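PDB 6ZHK: adenosylmethionine-8-amino-7-oxononanoate aminotransferase from Methanocaldococcus jannaschii, which probably catalyses transfer of the amino group of S-adenosyl-L-methionine to 7-keto-8-aminopelargonic acid in biotin biosynthesis, using pyridoxal 5'-phosphate. Local coordinates for residues K103-V106 against D107-P110; E359-I362 against E363-P367; S88-G92 against C93-P97; E124-E127 against I128-M132. All coordinates share one frame; numbering follows the deposited sequence. Where two conformers were deposited one is given.

Contact 1. Residues K103-V106 against D107-P110. With MG (magnesium ion), chain C.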
loop_
_atom_site.group_PDB
_atom_site.type_symbol
_atom_site.label_atom_id
_atom_site.label_comp_id
_atom_site.label_asym_id
_atom_site.label_seq_id
_atom_site.Cartn_x
_atom_site.Cartn_y
_atom_site.Cartn_z
ATOM N N LYS A 103 1.336 18.314 10.855
ATOM C CA LYS A 103 2.098 19.317 11.594
ATOM C C LYS A 103 3.036 18.631 12.600
ATOM O O LYS A 103 4.184 19.031 12.757
ATOM C CB LYS A 103 1.135 20.278 12.280
ATOM C CG LYS A 103 1.835 21.296 13.211
ATOM C CD LYS A 103 0.896 22.454 13.584
ATOM C CE LYS A 103 1.440 23.364 14.677
ATOM N NZ LYS A 103 2.894 23.567 14.532
ATOM N N LYS A 104 2.564 17.611 13.307
ATOM C CA LYS A 104 3.445 16.964 14.270
ATOM C C LYS A 104 4.657 16.336 13.584
ATOM O O LYS A 104 5.772 16.386 14.104
ATOM C CB LYS A 104 2.714 15.858 15.034
ATOM C CG LYS A 104 1.619 16.278 16.014
ATOM C CD LYS A 104 2.039 17.192 17.153
ATOM C CE LYS A 104 1.018 17.145 18.294
ATOM N NZ LYS A 104 1.082 18.397 19.074
ATOM N N LEU A 105 4.433 15.665 12.442
ATOM C CA LEU A 105 5.513 15.001 11.708
ATOM C C LEU A 105 6.547 16.012 11.212
ATOM O O LEU A 105 7.725 15.738 11.334
ATOM C CB LEU A 105 4.944 14.201 10.521
ATOM C CG LEU A 105 4.244 12.912 10.945
ATOM C CD1 LEU A 105 3.500 12.275 9.768
ATOM C CD2 LEU A 105 5.180 11.916 11.619
ATOM N N VAL A 106 6.111 17.180 10.694
ATOM C CA VAL A 106 7.029 18.202 10.220
ATOM C C VAL A 106 7.862 18.693 11.412
ATOM O O VAL A 106 9.097 18.842 11.276
ATOM C CB VAL A 106 6.248 19.309 9.466
ATOM C CG1 VAL A 106 7.066 20.587 9.237
ATOM C CG2 VAL A 106 5.723 18.779 8.084
ATOM N N ASP A 107 7.144 18.925 12.539
ATOM C CA ASP A 107 7.777 19.478 13.749
ATOM C C ASP A 107 8.787 18.510 14.361
ATOM O O ASP A 107 9.770 18.972 14.914
ATOM C CB ASP A 107 6.749 19.948 14.794
ATOM C CG ASP A 107 6.012 21.205 14.369
ATOM O OD1 ASP A 107 6.479 21.885 13.361
ATOM O OD2 ASP A 107 4.964 21.479 14.980
ATOM N N ILE A 108 8.556 17.189 14.328
ATOM C CA ILE A 108 9.538 16.320 14.970
ATOM C C ILE A 108 10.660 15.891 14.041
ATOM O O ILE A 108 11.587 15.244 14.506
ATOM C CB ILE A 108 8.935 15.054 15.579
ATOM C CG1 ILE A 108 8.172 14.275 14.513
ATOM C CG2 ILE A 108 8.104 15.368 16.815
ATOM C CD1 ILE A 108 7.691 12.959 15.052
ATOM N N THR A 109 10.548 16.168 12.741
ATOM C CA THR A 109 11.642 15.732 11.881
ATOM C C THR A 109 12.573 16.905 11.650
ATOM O O THR A 109 12.182 18.053 11.882
ATOM C CB THR A 109 11.098 15.289 10.519
ATOM O OG1 THR A 109 10.132 16.246 10.082
ATOM C CG2 THR A 109 10.376 13.966 10.644
ATOM N N PRO A 110 13.784 16.665 11.102
ATOM C CA PRO A 110 14.666 17.768 10.716
ATOM C C PRO A 110 13.931 18.932 10.033
ATOM O O PRO A 110 12.874 18.789 9.373
ATOM C CB PRO A 110 15.747 17.104 9.831
ATOM C CG PRO A 110 15.834 15.687 10.444
ATOM C CD PRO A 110 14.384 15.356 10.823
HETATM MG MG MG C . 10.694 18.743 9.755
HETATM O O HOH W 1 10.521 20.845 10.008
#
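The carboxylate of D107 is met by K103 twice, on one face and at one edge. K103 O lies over the face, almost straight above CG, at 3.3 Å from D107 CG. At the edge, K103 NZ forms a salt bridge 3.0 Å from D107 OD2 and uses the syn lone pair of that oxygen. The lysine leaves the helix with CG anti to the backbone N (chi1 174°) and runs straight as far as CE. A bend at the last torsion (chi4 38°) then turns the ammonium to the acid. K103 O also accepts from D107 N at 3.0 Å, so both the main chain and the side chain of D107 are tied back to K103. At the next residue, I108 N bonds to K104 O, and I108 CG1 rests 3.2 Å from that same oxygen. I108 CD1 and L105 CD2 meet loosely, and both residues pack on L353 of helix 343-358. T109 closes the run. Its OG1 stands between the backbone N and carbonyl carbon (chi1 44°) and donates to L105 O at 2.8 Å. The same OG1 binds the magnesium ion at 2.6 Å, longer than the 2.2 Å from V106 O to the metal. P110 O, L113 O and water 1 are the other ligands. W16 and Y20 of the second subunit pack on K103 and V106, respectively. This is a C-terminal helix end closed by a cation site built mostly from backbone carbonyls, where the negative end of the helix dipole would be expected to favour a metal ion.

Contact 2. Residues E359-I362 against E363-P367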
loop_
_atom_site.group_PDB
_atom_site.type_symbol
_atom_site.label_atom_id
_atom_site.label_comp_id
_atom_site.label_asym_id
_atom_site.label_seq_id
_atom_site.Cartn_x
_atom_site.Cartn_y
_atom_site.Cartn_z
ATOM N N GLU A 359 6.035 10.461 27.567
ATOM C CA GLU A 359 6.733 9.491 28.412
ATOM C C GLU A 359 8.251 9.551 28.215
ATOM O O GLU A 359 9.000 8.669 28.691
ATOM C CB GLU A 359 6.187 8.062 28.245
ATOM C CG GLU A 359 4.658 7.915 28.395
ATOM C CD GLU A 359 3.890 8.657 29.508
ATOM O OE1 GLU A 359 4.480 8.978 30.552
ATOM O OE2 GLU A 359 2.678 8.896 29.354
ATOM N N ASN A 360 8.721 10.548 27.457
ATOM C CA ASN A 360 10.151 10.725 27.296
ATOM C C ASN A 360 10.820 9.411 26.827
ATOM O O ASN A 360 11.856 8.964 27.342
ATOM C CB ASN A 360 10.710 11.392 28.557
ATOM C CG ASN A 360 12.013 12.150 28.375
ATOM O OD1 ASN A 360 12.363 12.610 27.280
ATOM N ND2 ASN A 360 12.755 12.297 29.460
ATOM N N VAL A 361 10.246 8.830 25.759
ATOM C CA VAL A 361 10.645 7.516 25.309
ATOM C C VAL A 361 12.127 7.428 24.939
ATOM O O VAL A 361 12.802 6.451 25.307
ATOM C CB VAL A 361 9.718 7.039 24.167
ATOM C CG1 VAL A 361 10.243 5.736 23.607
ATOM C CG2 VAL A 361 8.301 6.869 24.726
ATOM N N ILE A 362 12.626 8.387 24.142
ATOM C CA ILE A 362 13.976 8.244 23.607
ATOM C C ILE A 362 14.991 8.311 24.754
ATOM O O ILE A 362 15.929 7.514 24.762
ATOM C CB ILE A 362 14.271 9.267 22.483
ATOM C CG1 ILE A 362 13.276 9.100 21.324
ATOM C CG2 ILE A 362 15.747 9.273 22.015
ATOM C CD1 ILE A 362 13.290 7.756 20.731
ATOM N N GLU A 363 14.775 9.177 25.752
ATOM C CA GLU A 363 15.702 9.171 26.887
ATOM C C GLU A 363 15.566 7.879 27.694
ATOM O O GLU A 363 16.584 7.291 28.085
ATOM C CB GLU A 363 15.567 10.409 27.774
ATOM C CG GLU A 363 15.769 11.704 27.007
ATOM C CD GLU A 363 15.981 12.941 27.876
ATOM O OE1 GLU A 363 16.976 13.657 27.622
ATOM O OE2 GLU A 363 15.129 13.215 28.775
ATOM N N ASN A 364 14.340 7.356 27.840
ATOM C CA ASN A 364 14.090 6.229 28.752
ATOM C C ASN A 364 14.575 4.910 28.172
ATOM O O ASN A 364 14.896 4.004 28.924
ATOM C CB ASN A 364 12.673 6.194 29.352
ATOM C CG ASN A 364 12.351 7.430 30.178
ATOM O OD1 ASN A 364 13.239 8.057 30.758
ATOM N ND2 ASN A 364 11.096 7.835 30.240
ATOM N N ILE A 365 14.715 4.800 26.835
ATOM C CA ILE A 365 15.187 3.523 26.319
ATOM C C ILE A 365 16.710 3.411 26.398
ATOM O O ILE A 365 17.241 2.334 26.179
ATOM C CB ILE A 365 14.701 3.179 24.886
ATOM C CG1 ILE A 365 15.331 4.107 23.830
ATOM C CG2 ILE A 365 13.171 3.156 24.806
ATOM C CD1 ILE A 365 14.743 3.930 22.415
ATOM N N GLN A 366 17.418 4.495 26.687
ATOM C CA GLN A 366 18.870 4.442 26.616
ATOM C C GLN A 366 19.441 3.386 27.573
ATOM O O GLN A 366 20.260 2.584 27.159
ATOM C CB GLN A 366 19.562 5.807 26.828
ATOM C CG GLN A 366 19.317 6.871 25.742
ATOM C CD GLN A 366 19.458 6.455 24.291
ATOM O OE1 GLN A 366 20.483 5.924 23.855
ATOM N NE2 GLN A 366 18.382 6.630 23.541
ATOM N N PRO A 367 19.143 3.340 28.883
ATOM C CA PRO A 367 19.725 2.256 29.691
ATOM C C PRO A 367 19.269 0.865 29.252
ATOM O O PRO A 367 19.964 -0.119 29.486
ATOM C CB PRO A 367 19.205 2.545 31.112
ATOM C CG PRO A 367 18.071 3.559 30.966
ATOM C CD PRO A 367 18.320 4.298 29.665
HETATM O O HOH W 2 12.895 11.463 25.018
#
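N360 and E363 meet through amide and carboxylate, with the two planes turned 55° apart. The bond joins edges: N360 ND2 donates to E363 OE2 at 2.6 Å. The acceptor lies close to the plane of the amide, and the oxygen uses its anti lone pair, the one turned away from OE1. N360 holds its CG anti to the backbone N (chi1 -156°), which sets the amide beside E363. N360 OD1 accepts a hydrogen bond from water 2, which in turn accepts one from E363 N. Through the water the amide reaches a backbone N-H of the first turn.

N360 sits at the N-cap position of the short helix 361-364, with both backbone angles positive. It follows the end of helix 343-358, so the chain turns here from one helix to the next. N360 does not cap with its own side chain, and water 2 takes E363 N instead. In the main chain, N364 N bonds to N360 O and I365 N to V361 O.

Q366 comes back across the turn. Its chain bends at chi2 (-47°), and NE2 donates to I362 O at 2.9 Å with a nearly straight N-H. I362 O lies in the amide plane of Q366, while the donor is tilted off the plane of the carbonyl. NE2 has a second partner in G278 O. On the buried side, V361 CG1 meets I365 CG2 at 4.1 Å, the two side chains crossing at a slant. F67, F356 and L443 lie against V361, and F393 lies against I365.

Contact 3. Residues S88-G92 against C93-P97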
loop_
_atom_site.group_PDB
_atom_site.type_symbol
_atom_site.label_atom_id
_atom_site.label_comp_id
_atom_site.label_asym_id
_atom_site.label_seq_id
_atom_site.Cartn_x
_atom_site.Cartn_y
_atom_site.Cartn_z
ATOM N N SER A 88 -12.509 9.863 5.215
ATOM C CA SER A 88 -12.869 10.683 4.059
ATOM C C SER A 88 -11.584 11.094 3.333
ATOM O O SER A 88 -10.533 11.124 3.965
ATOM C CB SER A 88 -13.713 11.887 4.480
ATOM O OG SER A 88 -12.888 12.745 5.277
ATOM N N THR A 89 -11.726 11.585 2.087
ATOM C CA THR A 89 -10.612 11.720 1.162
ATOM C C THR A 89 -9.696 12.899 1.504
ATOM O O THR A 89 -10.152 13.994 1.964
ATOM C CB THR A 89 -11.159 11.782 -0.278
ATOM O OG1 THR A 89 -10.074 11.515 -1.144
ATOM C CG2 THR A 89 -11.714 13.139 -0.669
ATOM N N LEU A 90 -8.444 12.753 1.073
ATOM C CA LEU A 90 -7.527 13.888 0.917
ATOM C C LEU A 90 -7.374 14.314 -0.554
ATOM O O LEU A 90 -6.584 15.201 -0.846
ATOM C CB LEU A 90 -6.162 13.521 1.517
ATOM C CG LEU A 90 -5.939 14.021 2.949
ATOM C CD1 LEU A 90 -6.864 13.398 3.928
ATOM C CD2 LEU A 90 -4.494 13.783 3.402
ATOM N N LEU A 91 -8.081 13.660 -1.506
ATOM C CA LEU A 91 -7.974 14.107 -2.890
ATOM C C LEU A 91 -8.855 15.360 -3.014
ATOM O O LEU A 91 -10.092 15.251 -3.111
ATOM C CB LEU A 91 -8.447 12.994 -3.845
ATOM C CG LEU A 91 -7.445 11.869 -4.196
ATOM C CD1 LEU A 91 -7.317 10.891 -3.034
ATOM C CD2 LEU A 91 -7.928 11.149 -5.457
ATOM N N GLY A 92 -8.233 16.536 -2.911
ATOM C CA GLY A 92 -8.928 17.806 -3.090
ATOM C C GLY A 92 -9.788 18.188 -1.871
ATOM O O GLY A 92 -10.514 19.170 -1.936
ATOM N N CYS A 93 -9.712 17.420 -0.791
ATOM C CA CYS A 93 -10.336 17.731 0.492
ATOM C C CYS A 93 -9.299 17.520 1.594
ATOM O O CYS A 93 -8.268 16.911 1.325
ATOM C CB CYS A 93 -11.521 16.833 0.847
ATOM S SG CYS A 93 -12.833 16.864 -0.413
ATOM N N GLY A 94 -9.655 17.893 2.827
ATOM C CA GLY A 94 -8.836 17.552 3.964
ATOM C C GLY A 94 -9.628 16.852 5.068
ATOM O O GLY A 94 -10.878 16.735 4.995
ATOM N N ASN A 95 -8.885 16.359 6.067
ATOM C CA ASN A 95 -9.563 15.837 7.258
ATOM C C ASN A 95 -8.776 16.254 8.488
ATOM O O ASN A 95 -7.586 16.538 8.382
ATOM C CB ASN A 95 -9.927 14.356 7.185
ATOM C CG ASN A 95 -8.722 13.431 7.231
ATOM O OD1 ASN A 95 -7.849 13.611 8.061
ATOM N ND2 ASN A 95 -8.692 12.401 6.401
ATOM N N VAL A 96 -9.436 16.243 9.664
ATOM C CA VAL A 96 -8.765 16.849 10.819
ATOM C C VAL A 96 -7.533 16.074 11.271
ATOM O O VAL A 96 -6.495 16.681 11.545
ATOM C CB VAL A 96 -9.727 17.098 11.995
ATOM C CG1 VAL A 96 -8.983 17.685 13.198
ATOM C CG2 VAL A 96 -10.893 17.998 11.529
ATOM N N PRO A 97 -7.622 14.755 11.536
ATOM C CA PRO A 97 -6.495 13.991 12.070
ATOM C C PRO A 97 -5.260 14.079 11.171
ATOM O O PRO A 97 -4.128 14.267 11.664
ATOM C CB PRO A 97 -7.085 12.559 12.073
ATOM C CG PRO A 97 -8.554 12.773 12.270
ATOM C CD PRO A 97 -8.829 13.923 11.332
HETATM O O HOH W 3 -12.076 14.563 3.675
#
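N95 points its side chain back at S88 and L90. CB lies 3.9 Å from S88 OG. CG stands between the backbone N and carbonyl carbon (chi1 69°), which carries the amide across to the S88-L90 arm; N95 CG lies 3.8 Å from L90 CD1. At the tip, ND2 is close to the same methyl, 3.2 Å from L90 CD1, with the leucine and the amide side chain crossing at about a right angle. ND2 also makes a weak hydrogen bond to S88 O and a further one to G341 O. OD1 turns the other way: it bonds to S98 OG and caps the helix that follows.

Water 3 ties the arms together. It accepts from S88 OG and donates to T89 O and G94 O. L90 CA also approaches C93 O at 3.1 Å in a CH...O contact. T89 shapes the bend: its OG1 accepts from L91 N at 3.0 Å with a nearly straight N-H, an ST turn, while T89 CG2 packs 3.9 Å from C93 SG. With an alanine at T89, L91 N would probably lose this acceptor and C93 SG its methyl neighbour, leaving the turn freer to shift. G92 has positive phi, which suits a glycine.

C93 lies against Y429 of the second subunit, and L90 O bonds to H23 ND1 of that subunit. The loop follows helix 72-82. G94 and N95 form a short strand that pairs in parallel with a strand of the second subunit, and N95 then stands at the N-cap of helix 96-108, beside Q343 of helix 343-358.

Contact 4. Residues E124-E127 against I128-M132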
loop_
_atom_site.group_PDB
_atom_site.type_symbol
_atom_site.label_atom_id
_atom_site.label_comp_id
_atom_site.label_asym_id
_atom_site.label_seq_id
_atom_site.Cartn_x
_atom_site.Cartn_y
_atom_site.Cartn_z
ATOM N N GLU A 124 5.222 1.821 -0.625
ATOM C CA GLU A 124 4.560 2.882 -1.367
ATOM C C GLU A 124 5.251 4.231 -1.088
ATOM O O GLU A 124 5.354 5.049 -1.992
ATOM C CB GLU A 124 3.113 3.017 -0.860
ATOM C CG GLU A 124 2.057 2.082 -1.464
ATOM C CD GLU A 124 0.707 1.995 -0.755
ATOM O OE1 GLU A 124 0.544 2.590 0.324
ATOM O OE2 GLU A 124 -0.226 1.321 -1.277
ATOM N N ALA A 125 5.703 4.449 0.156
ATOM C CA ALA A 125 6.357 5.704 0.476
ATOM C C ALA A 125 7.613 5.850 -0.384
ATOM O O ALA A 125 7.942 6.935 -0.864
ATOM C CB ALA A 125 6.732 5.729 1.944
ATOM N N VAL A 126 8.320 4.745 -0.583
ATOM C CA VAL A 126 9.530 4.761 -1.408
ATOM C C VAL A 126 9.166 4.944 -2.900
ATOM O O VAL A 126 9.794 5.693 -3.619
ATOM C CB VAL A 126 10.301 3.450 -1.137
ATOM C CG1 VAL A 126 11.274 3.157 -2.258
ATOM C CG2 VAL A 126 11.006 3.490 0.202
ATOM N N GLU A 127 8.075 4.322 -3.393
ATOM C CA GLU A 127 7.656 4.514 -4.777
ATOM C C GLU A 127 7.295 5.984 -5.010
ATOM O O GLU A 127 7.557 6.563 -6.056
ATOM C CB GLU A 127 6.386 3.698 -5.057
ATOM C CG GLU A 127 6.606 2.178 -5.020
ATOM C CD GLU A 127 6.727 1.489 -6.366
ATOM O OE1 GLU A 127 6.602 2.200 -7.399
ATOM O OE2 GLU A 127 6.972 0.245 -6.378
ATOM N N ILE A 128 6.745 6.635 -3.991
ATOM C CA ILE A 128 6.352 8.017 -4.121
ATOM C C ILE A 128 7.602 8.892 -4.115
ATOM O O ILE A 128 7.687 9.855 -4.909
ATOM C CB ILE A 128 5.383 8.403 -2.974
ATOM C CG1 ILE A 128 4.022 7.726 -3.210
ATOM C CG2 ILE A 128 5.252 9.932 -2.852
ATOM C CD1 ILE A 128 3.142 7.732 -1.904
ATOM N N ALA A 129 8.551 8.550 -3.239
ATOM C CA ALA A 129 9.828 9.253 -3.212
ATOM C C ALA A 129 10.490 9.142 -4.598
ATOM O O ALA A 129 11.039 10.109 -5.116
ATOM C CB ALA A 129 10.736 8.697 -2.123
ATOM N N ILE A 130 10.519 7.939 -5.160
ATOM C CA ILE A 130 11.128 7.724 -6.475
ATOM C C ILE A 130 10.469 8.678 -7.482
ATOM O O ILE A 130 11.169 9.298 -8.284
ATOM C CB ILE A 130 11.006 6.220 -6.894
ATOM C CG1 ILE A 130 12.028 5.359 -6.154
ATOM C CG2 ILE A 130 11.069 5.995 -8.412
ATOM C CD1 ILE A 130 11.708 3.836 -6.318
ATOM N N LYS A 131 9.128 8.713 -7.501
ATOM C CA LYS A 131 8.396 9.438 -8.521
ATOM C C LYS A 131 8.578 10.932 -8.341
ATOM O O LYS A 131 8.740 11.648 -9.320
ATOM C CB LYS A 131 6.927 9.037 -8.602
ATOM C CG LYS A 131 6.705 7.562 -8.972
ATOM C CD LYS A 131 5.234 7.216 -8.963
ATOM C CE LYS A 131 4.333 8.239 -9.676
ATOM N NZ LYS A 131 2.926 7.746 -9.729
ATOM N N MET A 132 8.643 11.396 -7.084
ATOM C CA MET A 132 8.849 12.806 -6.812
ATOM C C MET A 132 10.226 13.200 -7.337
ATOM O O MET A 132 10.333 14.255 -7.959
ATOM C CB MET A 132 8.804 13.034 -5.281
ATOM C CG MET A 132 7.388 12.993 -4.732
ATOM S SD MET A 132 7.558 13.109 -2.953
ATOM C CE MET A 132 5.855 13.377 -2.460
#
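E124 to E127 bond to I128 to K131 through four successive i to i+4 bonds, each carbonyl accepting the N-H four residues on, as in a regular alpha-helix.

I128 puts its CG1 branch over the preceding turn, with CG1 anti to the carbonyl carbon (chi1 -72°). I128 CG1 touches E124 O at 3.2 Å, and CD1 follows at 3.5 Å from E124 O. F117 and S119 of strand 115-119 and T313 of strand 311-315 also touch I128. An alanine in place of I128 would probably open a gap between helix and sheet and leave F117 without one of its packing partners.

These turns belong to helix 122-140, which packs on the large sheet of a fold type I PLP enzyme. G122 and A123, at its N-terminal end, are predicted to bind pyridoxal phosphate. The side chain of V126 lies about 4 Å from that of D268, a predicted cofactor ligand. V126 CG1 is 4.1 Å from I130 CD1. A125 and A129 are small and lie against C298.

E127 and K131 have polar partners in both subunits. E127 bends at chi2 (-101°). Its OE2 bonds to T159 OG1 and A162 N, and OE1 to V160 N of the second subunit. K131 CG lies 3.2 Å from E127 O, and K131 NZ bonds to H335 ND1 and to D158 O of the second subunit.

In the fold
Contacts 3 and 1 sit at the two ends of helix 96-108: contact 3 leads into it and contact 1 closes it at the magnesium ion. Their centres are about 19 Å apart. Contact 4 lies about 20 Å from contact 3 and about 19 Å from contact 1, centre to centre, and all three touch the second subunit. Contact 4 is nearest the predicted cofactor site, beside D268 and G122, while L91 of contact 3 is about 5 Å from G336, a predicted substrate residue. Contact 2, centred about 32 Å from contact 4 on the opposite side of the chain's centre, comes within about 9 Å of contact 1 at the nearest atoms. Helix 343-358 touches contacts 1 to 3.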